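Local coordinates for protein HTP-2 (Caenorhabditis elegans, PDB 4TZM) that binds a closure motif of its partner HTP-3 through its HORMA domain and probably helps to build the meiotic chromosome axis, at residues A52-R55 with I59-K62; S66-T71 with C76-F81; D102-E107 with S207-D212; Y221-G226 with Q245-S250. All coordinates share one frame; numbering follows the deposited sequence.

Contact 1: residues A52-R55 with I59-K62; sequences AVLR and ILEK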
loop_
_atom_site.group_PDB
_atom_site.type_symbol
_atom_site.label_atom_id
_atom_site.label_comp_id
_atom_site.label_asym_id
_atom_site.label_seq_id
_atom_site.Cartn_x
_atom_site.Cartn_y
_atom_site.Cartn_z
ATOM N N ALA A 52 -0.354 8.259 -3.929
ATOM C CA ALA A 52 -0.960 9.327 -3.152
ATOM C C ALA A 52 0.022 9.871 -2.120
ATOM O O ALA A 52 0.148 11.081 -1.961
ATOM C CB ALA A 52 -2.233 8.834 -2.474
ATOM N N VAL A 53 0.731 8.981 -1.433
ATOM C CA VAL A 53 1.691 9.412 -0.419
ATOM C C VAL A 53 2.829 10.221 -1.034
ATOM O O VAL A 53 3.167 11.297 -0.536
ATOM C CB VAL A 53 2.292 8.223 0.347
ATOM C CG1 VAL A 53 3.347 8.716 1.327
ATOM C CG2 VAL A 53 1.203 7.455 1.074
ATOM N N LEU A 54 3.413 9.704 -2.113
ATOM C CA LEU A 54 4.497 10.400 -2.803
ATOM C C LEU A 54 4.077 11.800 -3.248
ATOM O O LEU A 54 4.823 12.762 -3.070
ATOM C CB LEU A 54 4.976 9.590 -4.012
ATOM C CG LEU A 54 5.795 8.321 -3.757
ATOM C CD1 LEU A 54 6.021 7.569 -5.059
ATOM C CD2 LEU A 54 7.123 8.650 -3.097
ATOM N N ARG A 55 2.881 11.919 -3.814
ATOM C CA ARG A 55 2.411 13.212 -4.304
ATOM C C ARG A 55 2.035 14.148 -3.156
ATOM O O ARG A 55 2.526 15.273 -3.079
ATOM C CB ARG A 55 1.216 13.029 -5.244
ATOM C CG ARG A 55 0.527 14.330 -5.636
ATOM C CD ARG A 55 1.409 15.209 -6.514
ATOM N NE ARG A 55 1.209 16.620 -6.202
ATOM C CZ ARG A 55 2.122 17.394 -5.626
ATOM N NH1 ARG A 55 3.316 16.901 -5.320
ATOM N NH2 ARG A 55 1.848 18.665 -5.366
ATOM N N ILE A 59 6.910 14.614 -2.268
ATOM C CA ILE A 59 8.173 13.921 -2.466
ATOM C C ILE A 59 8.518 13.936 -3.949
ATOM O O ILE A 59 9.680 14.073 -4.332
ATOM C CB ILE A 59 8.106 12.477 -1.935
ATOM C CG1 ILE A 59 7.804 12.487 -0.435
ATOM C CG2 ILE A 59 9.399 11.730 -2.211
ATOM C CD1 ILE A 59 7.769 11.104 0.201
ATOM N N LEU A 60 7.488 13.808 -4.779
ATOM C CA LEU A 60 7.624 13.972 -6.222
ATOM C C LEU A 60 6.645 15.030 -6.720
ATOM O O LEU A 60 5.488 15.056 -6.295
ATOM C CB LEU A 60 7.381 12.649 -6.947
ATOM C CG LEU A 60 8.425 11.549 -6.762
ATOM C CD1 LEU A 60 7.989 10.292 -7.492
ATOM C CD2 LEU A 60 9.787 12.014 -7.250
ATOM N N GLU A 61 7.110 15.895 -7.618
ATOM C CA GLU A 61 6.281 16.964 -8.175
ATOM C C GLU A 61 5.122 16.406 -8.994
ATOM O O GLU A 61 5.184 15.276 -9.478
ATOM C CB GLU A 61 7.119 17.905 -9.049
ATOM C CG GLU A 61 8.275 18.584 -8.328
ATOM C CD GLU A 61 9.523 17.722 -8.282
ATOM O OE1 GLU A 61 10.334 17.892 -7.349
ATOM O OE2 GLU A 61 9.695 16.880 -9.187
ATOM N N LYS A 62 4.079 17.216 -9.165
ATOM C CA LYS A 62 2.860 16.803 -9.862
ATOM C C LYS A 62 3.082 16.353 -11.312
ATOM O O LYS A 62 2.198 15.744 -11.913
ATOM C CB LYS A 62 1.836 17.944 -9.839
ATOM C CG LYS A 62 2.347 19.231 -10.471
ATOM C CD LYS A 62 1.236 20.254 -10.650
ATOM C CE LYS A 62 1.740 21.466 -11.420
ATOM N NZ LYS A 62 0.657 22.446 -11.719
#
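Arg-55, near the end of helix 35-56, reaches across the turn that follows and meets residues 60-62 with the outer half of its side chain. Its CB starts off away from 59-62. CG is anti to the backbone N (chi1 171°), and bends at chi2 and chi3 then bring the chain back. Arg-55 CD comes to 4.0 Å from Lys-62 CA. Arg-55 NE lies 3.9 Å from Lys-62 CB, which sits over one face of the guanidinium. At the tip, Arg-55 NH1 gives a weak hydrogen bond to Leu-60 O, 3.0 Å long and bent to 128° at the hydrogen. That oxygen lies at the guanidinium edge, near its plane. The helix end itself is tied by Leu-54 O, which takes two backbone N-H groups. Ile-59 N donates to Leu-54 O at 2.9 Å, and Leu-60 N adds a weak bond to the same oxygen at 3.3 Å. The two methyls of Leu-54 meet different partners. Leu-54 CD2 meets Ile-59 CG2 at 3.9 Å. Leu-54 CD1 meets Leu-60 CD1 at 4.1 Å, the two leucines lying side by side and pointing the same way. Ile-59 and Leu-60 also pack on apolar side chains of the bound peptide. The arrangement is a helix C-terminus tied to its exit loop, here beside the bound closure motif of a HORMA domain.

Contact 2: residues S66-T71 with C76-F81; sequences SKNYIT and CMTLSF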
loop_
_atom_site.group_PDB
_atom_site.type_symbol
_atom_site.label_atom_id
_atom_site.label_comp_id
_atom_site.label_asym_id
_atom_site.label_seq_id
_atom_site.Cartn_x
_atom_site.Cartn_y
_atom_site.Cartn_z
ATOM N N SER A 66 -0.588 11.653 -12.593
ATOM C CA SER A 66 -1.743 11.968 -13.419
ATOM C C SER A 66 -3.011 11.908 -12.573
ATOM O O SER A 66 -3.046 11.231 -11.544
ATOM C CB SER A 66 -1.842 11.012 -14.607
ATOM O OG SER A 66 -2.870 11.425 -15.490
ATOM N N LYS A 67 -4.047 12.626 -12.997
ATOM C CA LYS A 67 -5.276 12.677 -12.218
ATOM C C LYS A 67 -6.151 11.459 -12.479
ATOM O O LYS A 67 -6.458 11.125 -13.624
ATOM C CB LYS A 67 -6.061 13.959 -12.507
ATOM C CG LYS A 67 -7.242 14.158 -11.559
ATOM C CD LYS A 67 -7.901 15.517 -11.744
ATOM C CE LYS A 67 -8.998 15.746 -10.712
ATOM N NZ LYS A 67 -9.638 17.084 -10.862
ATOM N N ASN A 68 -6.536 10.796 -11.395
ATOM C CA ASN A 68 -7.452 9.669 -11.457
ATOM C C ASN A 68 -8.581 9.846 -10.454
ATOM O O ASN A 68 -8.523 10.724 -9.593
ATOM C CB ASN A 68 -6.717 8.355 -11.191
ATOM C CG ASN A 68 -6.123 7.753 -12.446
ATOM O OD1 ASN A 68 -6.819 7.098 -13.222
ATOM N ND2 ASN A 68 -4.828 7.964 -12.651
ATOM N N TYR A 69 -9.608 9.010 -10.575
ATOM C CA TYR A 69 -10.728 9.018 -9.643
ATOM C C TYR A 69 -10.970 7.620 -9.088
ATOM O O TYR A 69 -10.880 6.631 -9.815
ATOM C CB TYR A 69 -12.001 9.529 -10.320
ATOM C CG TYR A 69 -12.023 11.010 -10.628
ATOM C CD1 TYR A 69 -11.330 11.529 -11.715
ATOM C CD2 TYR A 69 -12.760 11.887 -9.842
ATOM C CE1 TYR A 69 -11.359 12.884 -12.003
ATOM C CE2 TYR A 69 -12.796 13.241 -10.121
ATOM C CZ TYR A 69 -12.094 13.735 -11.203
ATOM O OH TYR A 69 -12.125 15.084 -11.486
ATOM N N ILE A 70 -11.272 7.551 -7.798
ATOM C CA ILE A 70 -11.658 6.301 -7.157
ATOM C C ILE A 70 -13.176 6.214 -7.106
ATOM O O ILE A 70 -13.762 5.157 -7.334
ATOM C CB ILE A 70 -11.081 6.199 -5.741
ATOM C CG1 ILE A 70 -9.579 6.467 -5.776
ATOM C CG2 ILE A 70 -11.377 4.835 -5.137
ATOM C CD1 ILE A 70 -9.007 6.834 -4.443
ATOM N N THR A 71 -13.804 7.340 -6.784
ATOM C CA THR A 71 -15.246 7.501 -6.927
ATOM C C THR A 71 -15.492 8.803 -7.678
ATOM O O THR A 71 -14.547 9.525 -7.991
ATOM C CB THR A 71 -15.977 7.525 -5.570
ATOM O OG1 THR A 71 -15.783 8.794 -4.937
ATOM C CG2 THR A 71 -15.457 6.427 -4.661
ATOM N N CYS A 76 -7.442 11.342 -6.941
ATOM C CA CYS A 76 -6.097 11.150 -6.417
ATOM C C CYS A 76 -5.087 11.239 -7.552
ATOM O O CYS A 76 -5.460 11.197 -8.727
ATOM C CB CYS A 76 -5.980 9.804 -5.702
ATOM S SG CYS A 76 -6.437 8.381 -6.713
ATOM N N MET A 77 -3.813 11.367 -7.198
ATOM C CA MET A 77 -2.747 11.427 -8.191
ATOM C C MET A 77 -1.981 10.106 -8.242
ATOM O O MET A 77 -1.342 9.714 -7.267
ATOM C CB MET A 77 -1.792 12.584 -7.885
ATOM C CG MET A 77 -2.458 13.954 -7.818
ATOM S SD MET A 77 -3.295 14.434 -9.347
ATOM C CE MET A 77 -1.905 14.778 -10.420
ATOM N N THR A 78 -2.055 9.420 -9.380
ATOM C CA THR A 78 -1.327 8.166 -9.580
ATOM C C THR A 78 -0.118 8.376 -10.483
ATOM O O THR A 78 -0.173 9.170 -11.421
ATOM C CB THR A 78 -2.221 7.076 -10.202
ATOM O OG1 THR A 78 -2.690 7.513 -11.484
ATOM C CG2 THR A 78 -3.405 6.768 -9.291
ATOM N N LEU A 79 0.969 7.660 -10.202
ATOM C CA LEU A 79 2.196 7.785 -10.983
ATOM C C LEU A 79 1.932 7.552 -12.471
ATOM O O LEU A 79 1.189 6.644 -12.843
ATOM C CB LEU A 79 3.257 6.810 -10.464
ATOM C CG LEU A 79 3.936 7.192 -9.143
ATOM C CD1 LEU A 79 4.617 5.986 -8.515
ATOM C CD2 LEU A 79 4.940 8.322 -9.354
ATOM N N SER A 80 2.527 8.391 -13.314
ATOM C CA SER A 80 2.287 8.337 -14.752
ATOM C C SER A 80 3.283 7.415 -15.450
ATOM O O SER A 80 4.485 7.477 -15.190
ATOM C CB SER A 80 2.358 9.740 -15.359
ATOM O OG SER A 80 2.078 9.707 -16.747
ATOM N N PHE A 81 2.774 6.563 -16.336
ATOM C CA PHE A 81 3.611 5.600 -17.044
ATOM C C PHE A 81 4.300 6.219 -18.258
ATOM O O PHE A 81 5.144 5.583 -18.887
ATOM C CB PHE A 81 2.780 4.389 -17.476
ATOM C CG PHE A 81 2.390 3.487 -16.340
ATOM C CD1 PHE A 81 3.243 2.482 -15.912
ATOM C CD2 PHE A 81 1.172 3.644 -15.694
ATOM C CE1 PHE A 81 2.890 1.648 -14.863
ATOM C CE2 PHE A 81 0.815 2.816 -14.649
ATOM C CZ PHE A 81 1.675 1.816 -14.232
#
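Cys-76 and Asn-68 form a hydrogen-bonded pair of the antiparallel beta hairpin made by strands 65-69 and 75-79. Cys-76 N donates to Asn-68 O at 2.9 Å. Asn-68 N returns a bond of 2.9 Å to Cys-76 O. The sulfur of Cys-76 stands between its own backbone N and carbonyl carbon (chi1 56°). There Cys-76 SG touches Ile-70 CD1 at 3.8 Å. A classic beta bulge, Ile-70 and Thr-71 opposite Leu-74, lies close to the turn. Met-77 comes next, in a non-hydrogen-bonded pair with Lys-67. Successive turns of its chain fold the thioether back over strand 65-69. Met-77 SD lies 3.9 Å from Lys-67 CA, and Met-77 CE lies 3.8 Å from Ser-66 C. With an alanine here, the backbone of Ser-66 and Lys-67 would probably lose the cover of the thioether and be left with a gap beside it. Thr-78 pairs with Ser-66 through two backbone bonds. Ser-66 N donates to Thr-78 O at 2.8 Å, and Thr-78 N donates to Ser-66 O at 3.0 Å. The Thr-78 side chain crosses that of Asn-68 at about a right angle, on the face that also carries Cys-76. Leu-79 points away from strand 65-69. Its backbone N and O bond Ser-51 and Tyr-47 of helix 35-56, so the hairpin is tied to that helix. Ser-80 makes a loose approach to the first strand, with Ser-80 CB 4.5 Å from Ser-66 CB.

Contact 3: residues D102-E107 with S207-D212; sequences DGFLKE and SNFRID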
loop_
_atom_site.group_PDB
_atom_site.type_symbol
_atom_site.label_atom_id
_atom_site.label_comp_id
_atom_site.label_asym_id
_atom_site.label_seq_id
_atom_site.Cartn_x
_atom_site.Cartn_y
_atom_site.Cartn_z
ATOM N N ASP A 102 2.488 -14.836 -4.719
ATOM C CA ASP A 102 3.277 -15.930 -4.174
ATOM C C ASP A 102 3.080 -16.028 -2.661
ATOM O O ASP A 102 3.252 -17.092 -2.073
ATOM C CB ASP A 102 4.759 -15.739 -4.502
ATOM C CG ASP A 102 5.017 -15.549 -5.989
ATOM O OD1 ASP A 102 4.155 -14.969 -6.682
ATOM O OD2 ASP A 102 6.093 -15.973 -6.465
ATOM N N GLY A 103 2.722 -14.907 -2.040
ATOM C CA GLY A 103 2.541 -14.845 -0.601
ATOM C C GLY A 103 3.841 -14.628 0.151
ATOM O O GLY A 103 4.004 -15.116 1.269
ATOM N N PHE A 104 4.758 -13.877 -0.452
ATOM C CA PHE A 104 6.114 -13.754 0.080
ATOM C C PHE A 104 6.407 -12.386 0.691
ATOM O O PHE A 104 7.437 -12.204 1.342
ATOM C CB PHE A 104 7.139 -14.045 -1.020
ATOM C CG PHE A 104 7.128 -15.469 -1.503
ATOM C CD1 PHE A 104 6.555 -16.479 -0.739
ATOM C CD2 PHE A 104 7.701 -15.802 -2.719
ATOM C CE1 PHE A 104 6.549 -17.792 -1.186
ATOM C CE2 PHE A 104 7.699 -17.111 -3.172
ATOM C CZ PHE A 104 7.122 -18.106 -2.405
ATOM N N LEU A 105 5.507 -11.431 0.484
ATOM C CA LEU A 105 5.723 -10.068 0.964
ATOM C C LEU A 105 5.083 -9.829 2.331
ATOM O O LEU A 105 3.869 -9.957 2.482
ATOM C CB LEU A 105 5.176 -9.054 -0.043
ATOM C CG LEU A 105 5.433 -7.597 0.339
ATOM C CD1 LEU A 105 6.922 -7.291 0.258
ATOM C CD2 LEU A 105 4.630 -6.653 -0.541
ATOM N N LYS A 106 5.903 -9.470 3.316
ATOM C CA LYS A 106 5.425 -9.190 4.671
ATOM C C LYS A 106 5.032 -7.719 4.841
ATOM O O LYS A 106 3.942 -7.403 5.329
ATOM C CB LYS A 106 6.496 -9.576 5.700
ATOM C CG LYS A 106 6.198 -9.149 7.133
ATOM C CD LYS A 106 5.031 -9.920 7.734
ATOM C CE LYS A 106 4.818 -9.552 9.201
ATOM N NZ LYS A 106 4.578 -8.091 9.400
ATOM N N GLU A 107 5.922 -6.827 4.423
ATOM C CA GLU A 107 5.710 -5.392 4.557
ATOM C C GLU A 107 6.460 -4.621 3.482
ATOM O O GLU A 107 7.626 -4.903 3.220
ATOM C CB GLU A 107 6.167 -4.908 5.935
ATOM C CG GLU A 107 6.186 -3.390 6.073
ATOM C CD GLU A 107 6.722 -2.913 7.411
ATOM O OE1 GLU A 107 6.930 -3.749 8.315
ATOM O OE2 GLU A 107 6.936 -1.692 7.559
ATOM N N SER A 207 15.141 -18.523 -0.637
ATOM C CA SER A 207 16.319 -17.663 -0.683
ATOM C C SER A 207 16.626 -17.198 -2.105
ATOM O O SER A 207 17.189 -16.121 -2.301
ATOM C CB SER A 207 17.531 -18.386 -0.092
ATOM O OG SER A 207 17.394 -18.539 1.311
ATOM N N ASN A 208 16.246 -18.005 -3.092
ATOM C CA ASN A 208 16.507 -17.663 -4.489
ATOM C C ASN A 208 15.457 -16.712 -5.068
ATOM O O ASN A 208 15.678 -16.093 -6.111
ATOM C CB ASN A 208 16.593 -18.930 -5.349
ATOM C CG ASN A 208 15.266 -19.654 -5.458
ATOM O OD1 ASN A 208 14.529 -19.771 -4.482
ATOM N ND2 ASN A 208 14.954 -20.141 -6.655
ATOM N N PHE A 209 14.321 -16.591 -4.389
ATOM C CA PHE A 209 13.287 -15.653 -4.811
ATOM C C PHE A 209 13.649 -14.238 -4.384
ATOM O O PHE A 209 13.844 -13.969 -3.201
ATOM C CB PHE A 209 11.921 -16.039 -4.234
ATOM C CG PHE A 209 10.839 -15.034 -4.526
ATOM C CD1 PHE A 209 10.150 -15.070 -5.728
ATOM C CD2 PHE A 209 10.518 -14.045 -3.603
ATOM C CE1 PHE A 209 9.156 -14.142 -6.005
ATOM C CE2 PHE A 209 9.526 -13.113 -3.874
ATOM C CZ PHE A 209 8.844 -13.162 -5.077
ATOM N N ARG A 210 13.735 -13.332 -5.351
ATOM C CA ARG A 210 14.027 -11.939 -5.049
ATOM C C ARG A 210 13.096 -11.032 -5.835
ATOM O O ARG A 210 12.824 -11.272 -7.012
ATOM C CB ARG A 210 15.486 -11.604 -5.364
ATOM C CG ARG A 210 15.888 -10.189 -4.981
ATOM C CD ARG A 210 17.321 -9.887 -5.384
ATOM N NE ARG A 210 17.514 -9.964 -6.830
ATOM C CZ ARG A 210 17.317 -8.947 -7.664
ATOM N NH1 ARG A 210 16.915 -7.772 -7.198
ATOM N NH2 ARG A 210 17.519 -9.106 -8.965
ATOM N N ILE A 211 12.598 -9.993 -5.180
ATOM C CA ILE A 211 11.705 -9.067 -5.846
ATOM C C ILE A 211 12.519 -8.130 -6.740
ATOM O O ILE A 211 13.531 -7.564 -6.315
ATOM C CB ILE A 211 10.861 -8.291 -4.823
ATOM C CG1 ILE A 211 10.003 -9.287 -4.030
ATOM C CG2 ILE A 211 9.983 -7.261 -5.516
ATOM C CD1 ILE A 211 9.294 -8.697 -2.842
ATOM N N ASP A 212 12.088 -8.008 -7.993
ATOM C CA ASP A 212 12.815 -7.220 -8.979
ATOM C C ASP A 212 12.859 -5.752 -8.572
ATOM O O ASP A 212 11.825 -5.135 -8.316
ATOM C CB ASP A 212 12.179 -7.365 -10.364
ATOM C CG ASP A 212 13.130 -6.976 -11.491
ATOM O OD1 ASP A 212 14.361 -7.115 -11.311
ATOM O OD2 ASP A 212 12.654 -6.540 -12.561
#
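Phe-104 and Phe-209 make a T-shaped aromatic pair, the edge of Phe-104 turned to the face of Phe-209. The ring centroids are 4.8 Å apart and the planes stand at 72°. Phe-104 CD2 does the touching. It sits over the centre of the Phe-209 ring, with 3.4 Å between Phe-104 CD2 and Phe-209 CD2. CG of Phe-209 is anti to the backbone N (chi1 174°), which carries the ring out toward Phe-104; chi2 sets its turn. Asp-102 approaches the same ring at a slant. Asp-102 OD2 is 3.6 Å from Phe-209 CE1, with carboxylate and ring planes 41° apart. The Asp-102 CB also covers part of one face of Phe-104. Beside the rings, Leu-105 and Ile-211 cross at about a right angle and meet by their ends, Leu-105 CD1 to Ile-211 CD1, at 4.1 Å. Ile-211 also packs on Ala-95 and Ala-99 of helix 84-102. That helix ends in a Schellman motif with Gly-103 as C-prime residue. Phe-104 follows directly after it, ahead of strand 105-113. On the other segment, Phe-209 O accepts a hydrogen bond from a basic side chain of the bound peptide. The contact thus joins a helix end and the start of strand 105-113 to a peptide-binding loop. The two segments share no polar bond, and aromatic and methyl packing, probably through dispersion, holds them together.

Contact 4: residues Y221-G226 with Q245-S250; sequences YTLPDG and QCWSKS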
loop_
_atom_site.group_PDB
_atom_site.type_symbol
_atom_site.label_atom_id
_atom_site.label_comp_id
_atom_site.label_asym_id
_atom_site.label_seq_id
_atom_site.Cartn_x
_atom_site.Cartn_y
_atom_site.Cartn_z
ATOM N N TYR A 221 14.435 -0.721 8.572
ATOM C CA TYR A 221 14.452 0.647 9.082
ATOM C C TYR A 221 14.215 0.649 10.589
ATOM O O TYR A 221 13.600 -0.268 11.132
ATOM C CB TYR A 221 13.407 1.523 8.374
ATOM C CG TYR A 221 11.964 1.111 8.598
ATOM C CD1 TYR A 221 11.266 1.523 9.730
ATOM C CD2 TYR A 221 11.297 0.326 7.668
ATOM C CE1 TYR A 221 9.953 1.149 9.934
ATOM C CE2 TYR A 221 9.983 -0.050 7.865
ATOM C CZ TYR A 221 9.316 0.364 8.998
ATOM O OH TYR A 221 8.008 -0.010 9.196
ATOM N N THR A 222 14.709 1.683 11.260
ATOM C CA THR A 222 14.493 1.838 12.692
ATOM C C THR A 222 13.817 3.183 12.946
ATOM O O THR A 222 13.914 4.097 12.125
ATOM C CB THR A 222 15.820 1.742 13.478
ATOM O OG1 THR A 222 16.555 0.592 13.040
ATOM C CG2 THR A 222 15.564 1.635 14.976
ATOM N N LEU A 223 13.117 3.296 14.069
ATOM C CA LEU A 223 12.407 4.518 14.408
ATOM C C LEU A 223 13.074 5.225 15.580
ATOM O O LEU A 223 13.815 4.606 16.342
ATOM C CB LEU A 223 10.947 4.209 14.747
ATOM C CG LEU A 223 10.160 3.379 13.734
ATOM C CD1 LEU A 223 8.779 3.040 14.274
ATOM C CD2 LEU A 223 10.060 4.121 12.412
ATOM N N PRO A 224 12.829 6.537 15.716
ATOM C CA PRO A 224 13.180 7.231 16.956
ATOM C C PRO A 224 12.349 6.688 18.114
ATOM O O PRO A 224 11.381 5.964 17.880
ATOM C CB PRO A 224 12.827 8.693 16.660
ATOM C CG PRO A 224 12.870 8.793 15.175
ATOM C CD PRO A 224 12.382 7.473 14.670
ATOM N N ASP A 225 12.712 7.037 19.342
ATOM C CA ASP A 225 12.016 6.501 20.506
ATOM C C ASP A 225 10.745 7.283 20.835
ATOM O O ASP A 225 9.830 6.756 21.467
ATOM C CB ASP A 225 12.948 6.479 21.718
ATOM C CG ASP A 225 14.079 5.479 21.561
ATOM O OD1 ASP A 225 13.822 4.263 21.695
ATOM O OD2 ASP A 225 15.224 5.907 21.306
ATOM N N GLY A 226 10.685 8.534 20.394
ATOM C CA GLY A 226 9.542 9.378 20.687
ATOM C C GLY A 226 8.719 9.725 19.462
ATOM O O GLY A 226 7.915 10.658 19.492
ATOM N N GLN A 245 0.119 2.239 8.013
ATOM C CA GLN A 245 0.530 2.994 9.191
ATOM C C GLN A 245 1.482 4.118 8.810
ATOM O O GLN A 245 2.136 4.061 7.772
ATOM C CB GLN A 245 1.200 2.070 10.210
ATOM C CG GLN A 245 0.401 1.834 11.476
ATOM C CD GLN A 245 0.941 0.681 12.303
ATOM O OE1 GLN A 245 1.767 -0.102 11.832
ATOM N NE2 GLN A 245 0.472 0.568 13.542
ATOM N N CYS A 246 1.555 5.145 9.650
ATOM C CA CYS A 246 2.487 6.239 9.421
ATOM C C CYS A 246 3.201 6.618 10.707
ATOM O O CYS A 246 2.567 6.977 11.698
ATOM C CB CYS A 246 1.770 7.462 8.842
ATOM S SG CYS A 246 2.821 8.925 8.610
ATOM N N TRP A 247 4.524 6.502 10.688
ATOM C CA TRP A 247 5.372 7.078 11.720
ATOM C C TRP A 247 5.977 8.349 11.144
ATOM O O TRP A 247 6.347 8.377 9.970
ATOM C CB TRP A 247 6.471 6.107 12.152
ATOM C CG TRP A 247 5.991 4.958 12.984
ATOM C CD1 TRP A 247 5.732 4.971 14.323
ATOM C CD2 TRP A 247 5.732 3.622 12.537
ATOM N NE1 TRP A 247 5.320 3.728 14.737
ATOM C CE2 TRP A 247 5.311 2.881 13.660
ATOM C CE3 TRP A 247 5.811 2.981 11.297
ATOM C CZ2 TRP A 247 4.970 1.531 13.578
ATOM C CZ3 TRP A 247 5.473 1.639 11.218
ATOM C CH2 TRP A 247 5.058 0.930 12.352
ATOM N N SER A 248 6.073 9.404 11.944
ATOM C CA SER A 248 6.575 10.664 11.407
ATOM C C SER A 248 7.140 11.611 12.461
ATOM O O SER A 248 6.594 11.749 13.554
ATOM C CB SER A 248 5.463 11.373 10.625
ATOM O OG SER A 248 5.985 12.459 9.880
ATOM N N LYS A 249 8.246 12.258 12.111
ATOM C CA LYS A 249 8.796 13.341 12.910
ATOM C C LYS A 249 7.935 14.585 12.738
ATOM O O LYS A 249 7.909 15.466 13.598
ATOM C CB LYS A 249 10.238 13.647 12.500
ATOM C CG LYS A 249 11.280 12.676 13.030
ATOM C CD LYS A 249 11.365 12.733 14.546
ATOM C CE LYS A 249 12.741 12.309 15.034
ATOM N NZ LYS A 249 12.820 12.245 16.521
ATOM N N SER A 250 7.222 14.641 11.617
ATOM C CA SER A 250 6.462 15.825 11.229
ATOM C C SER A 250 5.070 15.875 11.861
ATOM O O SER A 250 4.227 16.681 11.459
ATOM C CB SER A 250 6.339 15.888 9.704
ATOM O OG SER A 250 7.606 15.763 9.081
#
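Leu-223 lays a methyl on the indole of Trp-247, a CH-pi contact that packs the loop before strand 228-235 against strand 240-248 of the HORMA-domain sheet. Leu-223 CD1 is 3.4 Å from the centroid of the five-membered ring of Trp-247 and only 3° off its normal, so the methyl sits squarely over that ring. The other methyl, Leu-223 CD2, leans on Trp-247 CB at 4.1 Å. If an alanine stood in place of Trp-247, Leu-223 CD1 would probably lose the flat surface it rests on, and the loop 221-226 would be less firmly held to strand 240-248. Further along, the proline ring packs on the end of the lysine chain. Pro-224 CG meets Lys-249 CE at 3.5 Å. A bend at chi2 (-65°) carries Lys-249 NZ to 3.6 Å from Pro-224 CB. Polar groups come in at the margins. The side chains of Tyr-221 and Trp-247 cross at about a right angle, and Tyr-221 OH comes to 3.6 Å from Trp-247 CZ3. Glu-107 is the probable hydrogen-bond partner of that hydroxyl. Ser-250 N donates to Ser-248 OG at 3.1 Å, an ST turn at the end of the strand. In the backbone, Trp-247 bonds Val-124 of strand 123-133, and Thr-222 bonds Val-119 and Ala-121 just before that strand. Methyl, methylene and ring surfaces, with the lysine ammonium end beside them, thus make the contact, and its cohesion probably comes from dispersion.

Contacts 1 and 2 adjoin, with centres 11 Å apart. Helix 35-56 leads into the hairpin, and the two meet through Arg-55 CG and Met-77 CB at 3.7 Å. Leu-79 CD1 of contact 2 also lies 4.1 Å from Leu-54 CD1 of contact 1. Contacts 3 and 4 have centres 25 Å apart but reach the same sheet. A probable hydrogen bond of 2.6 Å between Glu-107 OE2 and Tyr-221 OH connects them. Contact 1 comes within about 7 Å of contact 4, nearest atom to nearest atom, without touching. Contacts 1 and 3, centres 26 Å apart, both reach the bound peptide, consistent with an extended closure-motif site.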